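Local coordinates for endoglucanase family 5 (Clostridium acetobutylicum ATCC 824, PDB 6PZ7), which probably hydrolyses internal beta-1,4-glucosidic bonds in cellulose and related plant polysaccharides, as a broad-specificity endoglucanase of glycoside hydrolase family 5, at residues 223-228 and 236-241; 283-288 and 327-332; 252-257 and 263-268; 11-16 and 215-220. All blocks are in the same frame, centred on the assembly; numbering follows the deposited sequence.

Interaction 1 of 4, residues 223-228 and 236-241; sequences YAPYSF and SHWGGE
Trp238 reaches across to Phe228 and Pro225 with successive parts of one side chain. Its CB starts the contact. It sits over the centre of the Phe228 ring in a CH-pi contact, 3.7 Å from the ring centroid and 12° off the normal. CG lies anti to the backbone N (chi1 -169°), which carries the indole past Phe228 and on to the proline. The five-membered ring meets the phenyl face with its edge. The two planes stand at 57° with centroids 5.4 Å apart, an inclined edge-to-face pair. Further out, CD1 of Trp238 lies 3.6 Å from CG of Pro225. NE1 lies as near, beside CG and CD of the same pyrrolidine ring, which comes up at the indole edge. Pro225 follows a cis peptide bond and is the N-cap residue of helix 226-229. Phe228 also touches backbone: its CE2 is 3.4 Å from the carbonyl O of Ser236, which lies at the ring edge. That oxygen accepts a hydrogen bond from Asn277 ND2. The far part of the indole packs on Leu284 and Phe287 of helix 278-294. This is a hydrophobic cluster in the loop region that follows strand 216-221 of a TIM barrel. It ties the short helix 226-229 to the loop leading into helix 241-259.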
# COMPACT_ATOMS: atom_id res chain seq x y z
N TYR A 223 -7.79 -7.12 -4.31
CA TYR A 223 -7.45 -8.54 -4.32
C TYR A 223 -8.51 -9.27 -5.14
O TYR A 223 -9.33 -10.03 -4.62
CB TYR A 223 -7.35 -9.10 -2.92
CG TYR A 223 -6.23 -8.58 -2.05
CD1 TYR A 223 -5.13 -9.37 -1.78
CD2 TYR A 223 -6.29 -7.31 -1.45
CE1 TYR A 223 -4.14 -8.94 -0.92
CE2 TYR A 223 -5.29 -6.87 -0.59
CZ TYR A 223 -4.22 -7.69 -0.33
OH TYR A 223 -3.23 -7.31 0.53
N ALA A 224 -8.51 -9.02 -6.40
CA ALA A 224 -9.55 -9.52 -7.31
C ALA A 224 -9.09 -10.76 -8.07
O ALA A 224 -7.91 -10.89 -8.40
CB ALA A 224 -9.93 -8.44 -8.32
N PRO A 225 -10.02 -11.65 -8.43
CA PRO A 225 -11.40 -11.73 -7.92
C PRO A 225 -11.40 -12.30 -6.52
O PRO A 225 -10.65 -13.25 -6.22
CB PRO A 225 -12.09 -12.67 -8.91
CG PRO A 225 -10.98 -13.55 -9.44
CD PRO A 225 -9.70 -12.76 -9.34
N TYR A 226 -12.23 -11.74 -5.66
CA TYR A 226 -12.25 -12.06 -4.24
C TYR A 226 -12.31 -13.56 -3.96
O TYR A 226 -11.56 -14.09 -3.11
CB TYR A 226 -13.45 -11.36 -3.59
CG TYR A 226 -13.67 -11.74 -2.14
CD1 TYR A 226 -14.56 -12.74 -1.80
CD2 TYR A 226 -12.96 -11.10 -1.13
CE1 TYR A 226 -14.77 -13.10 -0.47
CE2 TYR A 226 -13.15 -11.47 0.21
CZ TYR A 226 -14.05 -12.46 0.51
OH TYR A 226 -14.25 -12.81 1.84
N SER A 227 -13.22 -14.26 -4.61
CA SER A 227 -13.42 -15.66 -4.25
C SER A 227 -12.17 -16.50 -4.50
O SER A 227 -11.83 -17.36 -3.69
CB SER A 227 -14.63 -16.22 -5.01
OG SER A 227 -15.84 -15.61 -4.55
N PHE A 228 -11.50 -16.27 -5.62
CA PHE A 228 -10.26 -16.97 -5.92
C PHE A 228 -9.11 -16.47 -5.03
O PHE A 228 -8.32 -17.25 -4.48
CB PHE A 228 -9.89 -16.74 -7.38
CG PHE A 228 -8.54 -17.29 -7.76
CD1 PHE A 228 -7.40 -16.48 -7.75
CD2 PHE A 228 -8.41 -18.64 -8.10
CE1 PHE A 228 -6.18 -16.99 -8.09
CE2 PHE A 228 -7.17 -19.15 -8.44
CZ PHE A 228 -6.05 -18.33 -8.42
N SER A 236 -10.32 -22.53 -6.54
CA SER A 236 -8.88 -22.54 -6.71
C SER A 236 -8.44 -22.40 -8.16
O SER A 236 -7.25 -22.51 -8.45
CB SER A 236 -8.29 -23.82 -6.13
OG SER A 236 -8.75 -24.93 -6.86
N HIS A 237 -9.38 -22.13 -9.08
CA HIS A 237 -9.07 -22.00 -10.49
C HIS A 237 -9.34 -20.60 -11.00
O HIS A 237 -10.34 -19.97 -10.65
CB HIS A 237 -9.89 -23.02 -11.31
CG HIS A 237 -9.52 -24.43 -11.00
ND1 HIS A 237 -10.38 -25.31 -10.37
CD2 HIS A 237 -8.36 -25.11 -11.18
CE1 HIS A 237 -9.78 -26.47 -10.21
NE2 HIS A 237 -8.56 -26.39 -10.70
N TRP A 238 -8.41 -20.10 -11.81
CA TRP A 238 -8.57 -18.82 -12.49
C TRP A 238 -8.05 -19.01 -13.89
O TRP A 238 -6.94 -19.52 -14.06
CB TRP A 238 -7.78 -17.69 -11.79
CG TRP A 238 -8.15 -16.32 -12.32
CD1 TRP A 238 -9.08 -15.48 -11.77
CD2 TRP A 238 -7.65 -15.65 -13.48
NE1 TRP A 238 -9.19 -14.34 -12.52
CE2 TRP A 238 -8.31 -14.41 -13.57
CE3 TRP A 238 -6.71 -16.00 -14.47
CZ2 TRP A 238 -8.08 -13.53 -14.60
CZ3 TRP A 238 -6.47 -15.10 -15.49
CH2 TRP A 238 -7.17 -13.88 -15.55
N GLY A 239 -8.78 -18.52 -14.86
CA GLY A 239 -8.38 -18.56 -16.25
C GLY A 239 -9.63 -18.52 -17.11
O GLY A 239 -10.72 -18.95 -16.75
N GLY A 240 -9.45 -18.04 -18.32
CA GLY A 240 -10.51 -18.08 -19.29
C GLY A 240 -11.19 -16.73 -19.47
O GLY A 240 -10.95 -15.75 -18.75
N GLU A 241 -12.05 -16.71 -20.46
CA GLU A 241 -12.61 -15.44 -20.93
C GLU A 241 -13.45 -14.73 -19.87
O GLU A 241 -13.39 -13.51 -19.74
CB GLU A 241 -13.44 -15.68 -22.20
CG GLU A 241 -12.61 -16.03 -23.43
CD GLU A 241 -11.50 -15.02 -23.70
OE1 GLU A 241 -10.30 -15.36 -23.51
OE2 GLU A 241 -11.84 -13.86 -24.07

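Interaction 2 of 4, residues 283-288 and 327-332; sequences SLAKFY and PKLVRT
Thr332, Ala285 and Lys286 have the most surface buried where helix 278-294 lies beside helix 327-334. The two segments run almost parallel, with their axes at 5° and 8.5 Å apart. The small Ala285 is consistent with this spacing. It points its CB toward the other helix and meets two different groups there. One is the hydroxyl of Thr332, with OG1 3.6 Å from Ala285 CB. The other is a methyl of Leu329, whose CD1 lies 3.8 Å from the same CB.

Thr332 faces helix 278-294 with CB and OG1. OG1 sits between the backbone N and the carbonyl carbon of its own residue. From there it turns back to its own helix and donates a hydrogen bond to O of Leu329, at 2.9 Å. The C=O...OG1 angle is 119°, and OG1 is tilted 23° out of the carbonyl plane. A weak hydrogen bond also links this hydroxyl to Ala282 O on the other helix.

Lys286 contributes the start of its chain. Its CB is 4.0 Å from CB of Thr332, and the extended chain then leads away to the exposed surface. Leu329 is buried and also packs on Trp301 of strand 298-303. Glu278 binds the backbone N of Leu329 through OE2. The contact is therefore mainly van der Waals packing. The clearer hydrogen bond of the Thr332 hydroxyl stays within its own helix, and the one to Ala282 O across the helices is weak.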
# COMPACT_ATOMS: atom_id res chain seq x y z
N SER A 283 -1.45 -17.33 -13.80
CA SER A 283 -2.30 -16.83 -14.89
C SER A 283 -3.01 -15.54 -14.50
O SER A 283 -3.03 -14.57 -15.26
CB SER A 283 -3.34 -17.89 -15.26
OG SER A 283 -2.77 -19.04 -15.87
N LEU A 284 -3.50 -15.47 -13.27
CA LEU A 284 -4.14 -14.26 -12.77
C LEU A 284 -3.14 -13.12 -12.72
O LEU A 284 -3.41 -12.02 -13.19
CB LEU A 284 -4.76 -14.51 -11.38
CG LEU A 284 -5.19 -13.24 -10.62
CD1 LEU A 284 -6.24 -12.45 -11.39
CD2 LEU A 284 -5.73 -13.65 -9.25
N ALA A 285 -1.97 -13.36 -12.11
CA ALA A 285 -0.99 -12.28 -11.95
C ALA A 285 -0.53 -11.77 -13.31
O ALA A 285 -0.37 -10.57 -13.50
CB ALA A 285 0.20 -12.76 -11.13
N LYS A 286 -0.31 -12.68 -14.25
CA LYS A 286 0.15 -12.25 -15.57
C LYS A 286 -0.84 -11.28 -16.19
O LYS A 286 -0.47 -10.21 -16.70
CB LYS A 286 0.36 -13.46 -16.47
CG LYS A 286 0.91 -13.08 -17.83
CD LYS A 286 1.19 -14.34 -18.67
CE LYS A 286 1.71 -13.97 -20.06
NZ LYS A 286 2.37 -15.12 -20.74
N PHE A 287 -2.13 -11.65 -16.19
CA PHE A 287 -3.16 -10.81 -16.80
C PHE A 287 -3.34 -9.53 -16.01
O PHE A 287 -3.44 -8.44 -16.59
CB PHE A 287 -4.48 -11.56 -16.91
CG PHE A 287 -5.53 -10.79 -17.64
CD1 PHE A 287 -5.56 -10.77 -19.03
CD2 PHE A 287 -6.46 -10.04 -16.96
CE1 PHE A 287 -6.51 -10.03 -19.69
CE2 PHE A 287 -7.42 -9.31 -17.65
CZ PHE A 287 -7.44 -9.29 -19.00
N TYR A 288 -3.35 -9.61 -14.68
CA TYR A 288 -3.56 -8.44 -13.84
C TYR A 288 -2.48 -7.41 -14.09
O TYR A 288 -2.77 -6.25 -14.37
CB TYR A 288 -3.60 -8.91 -12.38
CG TYR A 288 -4.15 -7.97 -11.33
CD1 TYR A 288 -5.04 -8.43 -10.39
CD2 TYR A 288 -3.75 -6.64 -11.25
CE1 TYR A 288 -5.54 -7.60 -9.35
CE2 TYR A 288 -4.24 -5.79 -10.24
CZ TYR A 288 -5.13 -6.27 -9.32
OH TYR A 288 -5.57 -5.39 -8.34
N PRO A 327 8.10 -19.99 -8.07
CA PRO A 327 8.95 -19.32 -9.07
C PRO A 327 8.21 -18.93 -10.32
O PRO A 327 8.55 -17.91 -10.94
CB PRO A 327 10.06 -20.36 -9.34
CG PRO A 327 9.45 -21.68 -8.95
CD PRO A 327 8.56 -21.36 -7.78
N LYS A 328 7.21 -19.69 -10.74
CA LYS A 328 6.45 -19.30 -11.93
C LYS A 328 5.63 -18.05 -11.66
O LYS A 328 5.59 -17.12 -12.48
CB LYS A 328 5.55 -20.45 -12.32
CG LYS A 328 4.60 -20.23 -13.47
CD LYS A 328 3.67 -21.43 -13.61
CE LYS A 328 2.69 -21.25 -14.75
NZ LYS A 328 2.08 -22.60 -15.15
N LEU A 329 5.05 -17.97 -10.47
CA LEU A 329 4.25 -16.83 -10.06
C LEU A 329 5.11 -15.58 -9.97
O LEU A 329 4.72 -14.52 -10.47
CB LEU A 329 3.56 -17.17 -8.74
CG LEU A 329 2.79 -16.08 -8.05
CD1 LEU A 329 1.72 -15.42 -8.93
CD2 LEU A 329 2.18 -16.59 -6.79
N VAL A 330 6.27 -15.66 -9.32
CA VAL A 330 7.09 -14.46 -9.21
C VAL A 330 7.44 -13.95 -10.60
O VAL A 330 7.39 -12.74 -10.87
CB VAL A 330 8.34 -14.71 -8.34
CG1 VAL A 330 9.09 -13.36 -8.13
CG2 VAL A 330 7.99 -15.31 -7.00
N ARG A 331 7.82 -14.86 -11.50
CA ARG A 331 8.21 -14.44 -12.84
C ARG A 331 7.06 -13.74 -13.57
O ARG A 331 7.29 -12.75 -14.28
CB ARG A 331 8.77 -15.62 -13.63
CG ARG A 331 9.44 -15.25 -14.94
CD ARG A 331 10.73 -14.47 -14.71
NE ARG A 331 11.34 -14.14 -15.99
CZ ARG A 331 12.51 -13.54 -16.13
NH1 ARG A 331 13.21 -13.20 -15.07
NH2 ARG A 331 12.97 -13.30 -17.34
N THR A 332 5.82 -14.23 -13.44
CA THR A 332 4.68 -13.54 -14.05
C THR A 332 4.44 -12.16 -13.46
O THR A 332 3.88 -11.27 -14.14
CB THR A 332 3.38 -14.35 -14.02
OG1 THR A 332 2.91 -14.61 -12.69
CG2 THR A 332 3.59 -15.70 -14.70

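Interaction 3 of 4, residues 252-257 and 263-268; sequences NAIYNK and QPVVIG
Ile254 on helix 241-259 touches Val265 and Ile267 on strand 265-270 with two separate branches. The CG2 methyl takes Val265. It lies 3.9 Å from CG1 and 4.0 Å from CG2 of that valine, so it rests against both tips of the fork. The two side chains cross at about a right angle. The other branch runs through CG1 to CD1, which comes within 4.2 Å of CD1 of Ile267. CG1 of Ile254 is anti to the carbonyl carbon (chi1 -62°), which leaves CG2 anti to the backbone N and directs the two branches to different residues of the strand. Val265 aims its CB at the helix. Ile267 starts off to the side and reaches over with its terminal methyl.

Beyond this apolar shell, Leu220 of the neighbouring strand 216-221 touches both Ile254 and Val265. Ile297 covers Ile254 and Ile267, and Phe258 packs on Val265. Just before the strand, Gln263 makes two bonds with its amide. NE2 donates to O of Pro264 at 3.1 Å, in the carbonyl plane and on a lone pair, with an N-H...O angle of 166°. NE2 also bonds to Val216 O, which links the starts of strands 265-270 and 216-221. This packing through branched aliphatic residues belongs to the helix-to-strand half of a right-handed beta-alpha-beta crossover, as in a TIM barrel.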
# COMPACT_ATOMS: atom_id res chain seq x y z
N ASN A 252 -10.65 -1.31 -15.85
CA ASN A 252 -11.14 -0.25 -16.71
C ASN A 252 -11.92 0.79 -15.92
O ASN A 252 -11.89 1.98 -16.26
CB ASN A 252 -11.98 -0.85 -17.83
CG ASN A 252 -12.00 0.03 -19.04
OD1 ASN A 252 -10.99 0.64 -19.39
ND2 ASN A 252 -13.16 0.11 -19.69
N ALA A 253 -12.65 0.39 -14.88
CA ALA A 253 -13.33 1.37 -14.04
C ALA A 253 -12.34 2.32 -13.39
O ALA A 253 -12.60 3.53 -13.29
CB ALA A 253 -14.20 0.69 -13.00
N ILE A 254 -11.22 1.80 -12.90
CA ILE A 254 -10.17 2.62 -12.29
C ILE A 254 -9.55 3.53 -13.34
O ILE A 254 -9.36 4.73 -13.10
CB ILE A 254 -9.12 1.73 -11.63
CG1 ILE A 254 -9.73 0.89 -10.50
CG2 ILE A 254 -7.96 2.56 -11.14
CD1 ILE A 254 -8.82 -0.26 -10.01
N TYR A 255 -9.24 2.98 -14.50
CA TYR A 255 -8.68 3.78 -15.59
C TYR A 255 -9.63 4.91 -15.98
O TYR A 255 -9.21 6.07 -16.13
CB TYR A 255 -8.42 2.87 -16.81
CG TYR A 255 -8.05 3.66 -18.05
CD1 TYR A 255 -6.77 4.16 -18.21
CD2 TYR A 255 -8.99 3.93 -19.02
CE1 TYR A 255 -6.43 4.92 -19.31
CE2 TYR A 255 -8.66 4.68 -20.15
CZ TYR A 255 -7.37 5.17 -20.28
OH TYR A 255 -7.06 5.93 -21.40
N ASN A 256 -10.91 4.60 -16.15
CA ASN A 256 -11.85 5.62 -16.59
C ASN A 256 -12.10 6.69 -15.54
O ASN A 256 -12.32 7.86 -15.89
CB ASN A 256 -13.15 4.97 -17.03
CG ASN A 256 -13.06 4.39 -18.44
OD1 ASN A 256 -12.40 4.95 -19.30
ND2 ASN A 256 -13.69 3.24 -18.64
N LYS A 257 -12.07 6.33 -14.28
CA LYS A 257 -12.32 7.32 -13.24
C LYS A 257 -11.14 8.25 -13.02
O LYS A 257 -11.31 9.47 -12.87
CB LYS A 257 -12.72 6.62 -11.94
CG LYS A 257 -12.90 7.56 -10.80
CD LYS A 257 -14.07 8.48 -11.06
CE LYS A 257 -14.24 9.48 -9.95
NZ LYS A 257 -15.44 10.33 -10.22
N GLN A 263 -5.14 11.57 -13.44
CA GLN A 263 -4.91 11.27 -12.03
C GLN A 263 -4.31 9.87 -11.91
O GLN A 263 -5.02 8.87 -12.07
CB GLN A 263 -6.20 11.37 -11.22
CG GLN A 263 -6.01 11.01 -9.77
CD GLN A 263 -4.89 11.82 -9.14
OE1 GLN A 263 -5.00 13.04 -9.03
NE2 GLN A 263 -3.81 11.15 -8.73
N PRO A 264 -3.00 9.74 -11.66
CA PRO A 264 -2.39 8.42 -11.58
C PRO A 264 -2.84 7.62 -10.37
O PRO A 264 -3.27 8.18 -9.34
CB PRO A 264 -0.89 8.73 -11.53
CG PRO A 264 -0.74 10.06 -12.22
CD PRO A 264 -1.97 10.80 -11.70
N VAL A 265 -2.67 6.30 -10.49
CA VAL A 265 -3.11 5.31 -9.52
C VAL A 265 -2.03 4.26 -9.34
O VAL A 265 -1.48 3.75 -10.33
CB VAL A 265 -4.41 4.61 -10.00
CG1 VAL A 265 -4.81 3.48 -9.04
CG2 VAL A 265 -5.54 5.60 -10.16
N VAL A 266 -1.77 3.89 -8.09
CA VAL A 266 -1.03 2.69 -7.74
C VAL A 266 -1.97 1.76 -6.98
O VAL A 266 -2.59 2.16 -5.98
CB VAL A 266 0.21 3.04 -6.87
CG1 VAL A 266 0.84 1.80 -6.26
CG2 VAL A 266 1.22 3.82 -7.71
N ILE A 267 -2.04 0.51 -7.43
CA ILE A 267 -2.70 -0.56 -6.68
C ILE A 267 -1.65 -1.09 -5.71
O ILE A 267 -0.80 -1.92 -6.04
CB ILE A 267 -3.29 -1.62 -7.60
CG1 ILE A 267 -4.44 -1.01 -8.42
CG2 ILE A 267 -3.77 -2.81 -6.77
CD1 ILE A 267 -5.02 -1.93 -9.49
N GLY A 268 -1.67 -0.56 -4.47
CA GLY A 268 -0.62 -0.82 -3.52
C GLY A 268 -0.70 -2.15 -2.83
O GLY A 268 0.27 -2.52 -2.15

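Interaction 4 of 4, residues 11-16 and 215-220; sequences QIVNDM and RVIVSL
Val13 and Ile217 form a buried apolar contact between the N-terminal helix 9-16 and strand 216-221 of the barrel. The helix comes before the first barrel strand, 19-22, while its partner is the sixth strand in order. The two are nearly 200 residues apart in sequence. The helix lies across the N-terminal end of the barrel and closes its bottom, with Val13 packed on the inward-pointing Ile217 and Val266. The backbone O of Val13 accepts a bond from Thr298 OG1.

Across the contact one methyl of Val13 does the work. CG2 lies 3.9 Å from CD1 of Ile217 and 4.0 Å from its CG2. It also stands 4.1 Å from CG1, so it settles between the two branches of the isoleucine. The two side chains lie alongside, running antiparallel. On Val13, CG2 is anti to the carbonyl carbon and CG1 is anti to the backbone N (chi1 169°), which turns CG2 to the strand. The other methyl, CG1, lies against the backbone O of Val265.

Ile12 adds a looser touch. Its CG2 is 4.4 Å from the same CD1 of Ile217, whose terminal methyl therefore lies near both helix residues. Phe189 and Tyr95 pack on Ile12 as well. Ile217 is held in the sheet by backbone hydrogen bonds to Ile190 and Val192, and its side chain touches Met191 and Val266. No hydrogen bond crosses between the two segments. Their contact rests on shape fit and on burial of branched methyl groups.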
# COMPACT_ATOMS: atom_id res chain seq x y z
N GLN A 11 4.68 9.70 -14.74
CA GLN A 11 6.03 9.21 -15.01
C GLN A 11 6.60 8.46 -13.81
O GLN A 11 7.24 7.40 -13.96
CB GLN A 11 6.94 10.37 -15.41
CG GLN A 11 6.65 10.87 -16.83
CD GLN A 11 7.47 12.11 -17.15
OE1 GLN A 11 7.65 13.01 -16.30
NE2 GLN A 11 7.93 12.21 -18.36
N ILE A 12 6.33 8.95 -12.59
CA ILE A 12 6.75 8.25 -11.38
C ILE A 12 6.09 6.88 -11.31
O ILE A 12 6.74 5.86 -11.04
CB ILE A 12 6.44 9.09 -10.13
CG1 ILE A 12 7.34 10.32 -10.03
CG2 ILE A 12 6.56 8.27 -8.85
CD1 ILE A 12 8.79 10.05 -9.65
N VAL A 13 4.76 6.84 -11.48
CA VAL A 13 4.05 5.56 -11.41
C VAL A 13 4.61 4.57 -12.42
O VAL A 13 4.83 3.39 -12.11
CB VAL A 13 2.54 5.79 -11.59
CG1 VAL A 13 1.78 4.50 -11.79
CG2 VAL A 13 1.98 6.51 -10.35
N ASN A 14 4.87 5.02 -13.65
CA ASN A 14 5.42 4.11 -14.64
C ASN A 14 6.80 3.63 -14.22
O ASN A 14 7.14 2.45 -14.40
CB ASN A 14 5.49 4.83 -15.99
CG ASN A 14 4.12 5.07 -16.59
OD1 ASN A 14 3.14 4.47 -16.17
ND2 ASN A 14 4.06 5.96 -17.57
N ASP A 15 7.62 4.52 -13.68
CA ASP A 15 8.98 4.16 -13.29
C ASP A 15 8.98 3.16 -12.13
O ASP A 15 9.88 2.33 -12.02
CB ASP A 15 9.74 5.44 -12.91
CG ASP A 15 11.24 5.29 -12.99
OD1 ASP A 15 11.72 4.66 -13.97
OD2 ASP A 15 11.98 5.86 -12.17
N MET A 16 7.98 3.22 -11.26
CA MET A 16 7.87 2.29 -10.14
C MET A 16 7.76 0.85 -10.62
O MET A 16 8.22 -0.06 -9.93
CB MET A 16 6.64 2.65 -9.28
CG MET A 16 6.79 3.92 -8.46
SD MET A 16 5.26 4.56 -7.80
CE MET A 16 4.96 3.40 -6.48
N ARG A 215 1.27 16.28 -7.45
CA ARG A 215 2.19 15.22 -7.05
C ARG A 215 1.54 14.20 -6.13
O ARG A 215 2.24 13.44 -5.44
CB ARG A 215 3.44 15.84 -6.43
CG ARG A 215 4.27 16.60 -7.45
CD ARG A 215 5.67 16.84 -6.96
NE ARG A 215 6.50 17.57 -7.93
CZ ARG A 215 6.54 18.89 -8.00
NH1 ARG A 215 5.82 19.64 -7.19
NH2 ARG A 215 7.34 19.46 -8.91
N VAL A 216 0.21 14.15 -6.11
CA VAL A 216 -0.55 13.15 -5.38
C VAL A 216 -1.03 12.05 -6.30
O VAL A 216 -1.54 12.32 -7.40
CB VAL A 216 -1.69 13.79 -4.57
CG1 VAL A 216 -2.66 12.71 -4.03
CG2 VAL A 216 -1.14 14.61 -3.43
N ILE A 217 -0.84 10.81 -5.87
CA ILE A 217 -1.23 9.58 -6.56
C ILE A 217 -2.32 8.91 -5.74
O ILE A 217 -2.24 8.90 -4.51
CB ILE A 217 0.02 8.69 -6.65
CG1 ILE A 217 1.11 9.31 -7.50
CG2 ILE A 217 -0.34 7.27 -7.15
CD1 ILE A 217 2.53 8.78 -7.22
N VAL A 218 -3.30 8.31 -6.40
CA VAL A 218 -4.35 7.57 -5.68
C VAL A 218 -3.86 6.18 -5.32
O VAL A 218 -3.30 5.48 -6.19
CB VAL A 218 -5.64 7.52 -6.52
CG1 VAL A 218 -6.70 6.65 -5.86
CG2 VAL A 218 -6.17 8.92 -6.74
N SER A 219 -4.12 5.75 -4.09
CA SER A 219 -3.86 4.40 -3.63
C SER A 219 -5.14 3.58 -3.53
O SER A 219 -6.08 3.97 -2.82
CB SER A 219 -3.24 4.49 -2.23
OG SER A 219 -3.09 3.17 -1.70
N LEU A 220 -5.16 2.43 -4.20
CA LEU A 220 -6.27 1.49 -4.16
C LEU A 220 -5.73 0.10 -3.86
O LEU A 220 -4.60 -0.22 -4.25
CB LEU A 220 -7.05 1.47 -5.49
CG LEU A 220 -7.60 2.81 -5.95
CD1 LEU A 220 -8.15 2.67 -7.37
CD2 LEU A 220 -8.67 3.33 -5.01

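Interactions 3 and 4 are buried, and interactions 1 and 2 are only partly buried, farther from the chain centre. Interactions 3 and 4 use the neighbouring strands 265-270 and 216-221, joined by Val266 N to Val218 O, but on opposite faces of the sheet. Interaction 3 lies between the barrel and an outer helix. Interaction 4 lies inside, at the N-terminal end. Both are purely aliphatic across the contact. Interaction 1 brings in aromatic rings and a proline, and interaction 2 sets a hydroxyl among methyl groups. These two touch where Trp238 and Phe228 pack on Leu284 of helix 278-294. Interaction 3 meets that helix too, through Ile267 and Tyr288.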